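Side-chain contact in membrane lipoprotein TpN32 (Treponema pallidum, PDB 1XS5), which probably serves as the L-methionine-binding lipoprotein of a periplasmic uptake system, holding the amino acid between its two lobes: residues 113-118 / 188-193. Sequence-based numbering, arbitrary orientation.
Sequences EARALR and AVEPDA. With MET (methionine), chain B.
Glu190 OE2 accepts two hydrogen bonds: Arg115 NH2 reaches its syn lone pair at 2.8 Å, and the backbone N of Leu85 donates the other. The other carboxylate oxygen, Glu190 OE1, takes a nearly straight bond from Arg115 NE (2.9 Å, 177°), which completes a side-on, two-nitrogen salt bridge. The pairing is not flat, since the guanidinium and carboxylate planes are turned 40° apart; OE1 lies in the guanidinium plane, yet NE approaches it from outside the carboxylate plane. With CG anti to its backbone N (chi1 -176°) and the chain extended through NE, Arg115 carries its charge from helix 110-122 across to the loop that follows strand 188-189. The remaining nitrogen, NH1, turns to the ligand and donates to the carboxylate oxygen O of the bound methionine at 2.9 Å; it also bonds Asn112 OD1. One turn farther along the helix, Arg118 O is met by Pro191 CD of the loop at 3.9 Å. Glu190 is thus a second-shell residue: its two bonds, with that of Asn112, probably hold the guanidinium so that NH1 faces the ligand, and this buried carboxylate probably balances part of the arginine charge while leaving it suited to receive the methionine carboxylate.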
loop_
_atom_site.group_PDB
_atom_site.type_symbol
_atom_site.label_atom_id
_atom_site.label_comp_id
_atom_site.label_asym_id
_atom_site.label_seq_id
_atom_site.Cartn_x
_atom_site.Cartn_y
_atom_site.Cartn_z
ATOM N N GLU A 113 8.791 3.772 3.806
ATOM C CA GLU A 113 10.192 4.105 3.567
ATOM C C GLU A 113 11.025 2.936 4.083
ATOM O O GLU A 113 11.960 2.505 3.406
ATOM C CB GLU A 113 10.626 5.353 4.343
ATOM C CG GLU A 113 12.031 5.793 3.985
ATOM C CD GLU A 113 12.365 7.192 4.514
ATOM O OE1 GLU A 113 11.446 8.037 4.657
ATOM O OE2 GLU A 113 13.554 7.437 4.774
ATOM N N ALA A 114 10.710 2.463 5.299
ATOM C CA ALA A 114 11.447 1.319 5.873
ATOM C C ALA A 114 11.308 0.105 4.978
ATOM O O ALA A 114 12.245 -0.608 4.758
ATOM C CB ALA A 114 10.885 0.965 7.269
ATOM N N ARG A 115 10.088 -0.144 4.513
ATOM C CA ARG A 115 9.788 -1.275 3.632
ATOM C C ARG A 115 10.636 -1.219 2.362
ATOM O O ARG A 115 11.179 -2.244 1.911
ATOM C CB ARG A 115 8.292 -1.208 3.297
ATOM C CG ARG A 115 7.762 -2.340 2.463
ATOM C CD ARG A 115 6.303 -2.028 2.157
ATOM N NE ARG A 115 5.705 -3.042 1.299
ATOM C CZ ARG A 115 4.534 -2.851 0.720
ATOM N NH1 ARG A 115 3.936 -1.692 0.927
ATOM N NH2 ARG A 115 3.952 -3.803 -0.009
ATOM N N ALA A 116 10.733 -0.020 1.777
ATOM C CA ALA A 116 11.509 0.177 0.560
ATOM C C ALA A 116 13.022 0.004 0.841
ATOM O O ALA A 116 13.749 -0.563 0.036
ATOM C CB ALA A 116 11.236 1.574 -0.016
ATOM N N LEU A 117 13.470 0.498 1.998
ATOM C CA LEU A 117 14.887 0.367 2.383
ATOM C C LEU A 117 15.246 -1.132 2.566
ATOM O O LEU A 117 16.340 -1.557 2.166
ATOM C CB LEU A 117 15.136 1.178 3.671
ATOM C CG LEU A 117 15.097 2.716 3.448
ATOM C CD1 LEU A 117 15.181 3.460 4.829
ATOM C CD2 LEU A 117 16.241 3.147 2.571
ATOM N N ARG A 118 14.319 -1.918 3.130
ATOM C CA ARG A 118 14.563 -3.355 3.309
ATOM C C ARG A 118 14.518 -4.127 1.963
ATOM O O ARG A 118 15.135 -5.197 1.805
ATOM C CB ARG A 118 13.614 -3.922 4.364
ATOM C CG ARG A 118 13.905 -3.267 5.701
ATOM C CD ARG A 118 13.826 -4.180 6.913
ATOM N NE ARG A 118 14.408 -3.547 8.113
ATOM C CZ ARG A 118 13.759 -2.720 8.938
ATOM N NH1 ARG A 118 12.470 -2.403 8.722
ATOM N NH2 ARG A 118 14.405 -2.210 9.986
ATOM N N ALA A 188 13.574 -5.742 -8.812
ATOM C CA ALA A 188 13.760 -6.343 -7.483
ATOM C C ALA A 188 12.456 -6.158 -6.740
ATOM O O ALA A 188 11.774 -5.138 -6.897
ATOM C CB ALA A 188 14.940 -5.634 -6.681
ATOM N N VAL A 189 12.105 -7.151 -5.925
ATOM C CA VAL A 189 10.862 -7.116 -5.165
ATOM C C VAL A 189 11.142 -7.225 -3.666
ATOM O O VAL A 189 12.149 -7.814 -3.267
ATOM C CB VAL A 189 9.947 -8.254 -5.615
ATOM C CG1 VAL A 189 8.650 -8.291 -4.748
ATOM C CG2 VAL A 189 9.616 -8.053 -7.098
ATOM N N GLU A 190 10.243 -6.675 -2.848
ATOM C CA GLU A 190 10.419 -6.673 -1.411
ATOM C C GLU A 190 10.458 -8.112 -0.921
ATOM O O GLU A 190 9.812 -9.006 -1.503
ATOM C CB GLU A 190 9.271 -5.958 -0.734
ATOM C CG GLU A 190 7.935 -6.682 -0.926
ATOM C CD GLU A 190 6.818 -5.935 -0.238
ATOM O OE1 GLU A 190 7.034 -5.543 0.942
ATOM O OE2 GLU A 190 5.748 -5.741 -0.865
ATOM N N PRO A 191 11.186 -8.347 0.177
ATOM C CA PRO A 191 11.287 -9.713 0.706
ATOM C C PRO A 191 10.043 -10.284 1.387
ATOM O O PRO A 191 9.902 -11.512 1.468
ATOM C CB PRO A 191 12.490 -9.641 1.661
ATOM C CG PRO A 191 12.508 -8.167 2.122
ATOM C CD PRO A 191 12.135 -7.417 0.839
ATOM N N ASP A 192 9.144 -9.443 1.886
ATOM C CA ASP A 192 7.960 -10.014 2.569
ATOM C C ASP A 192 6.677 -9.261 2.344
ATOM O O ASP A 192 6.144 -8.635 3.265
ATOM C CB ASP A 192 8.189 -10.124 4.083
ATOM C CG ASP A 192 7.125 -11.013 4.783
ATOM O OD1 ASP A 192 6.282 -11.633 4.085
ATOM O OD2 ASP A 192 7.148 -11.097 6.030
ATOM N N ALA A 193 6.169 -9.335 1.122
ATOM C CA ALA A 193 4.925 -8.631 0.785
ATOM C C ALA A 193 3.719 -9.069 1.618
ATOM O O ALA A 193 2.815 -8.261 1.892
ATOM C CB ALA A 193 4.618 -8.795 -0.700
HETATM N N MET B . -1.474 0.022 -1.391
HETATM C CA MET B . -0.237 0.419 -0.623
HETATM C C MET B . 0.831 -0.695 -0.558
HETATM O O MET B . 2.029 -0.405 -0.801
HETATM C CB MET B . -0.610 0.819 0.821
HETATM C CG MET B . 0.539 1.500 1.534
HETATM S SD MET B . 0.188 1.959 3.247
HETATM C CE MET B . -0.777 3.496 2.930
HETATM O OXT MET B . 0.454 -1.849 -0.256
#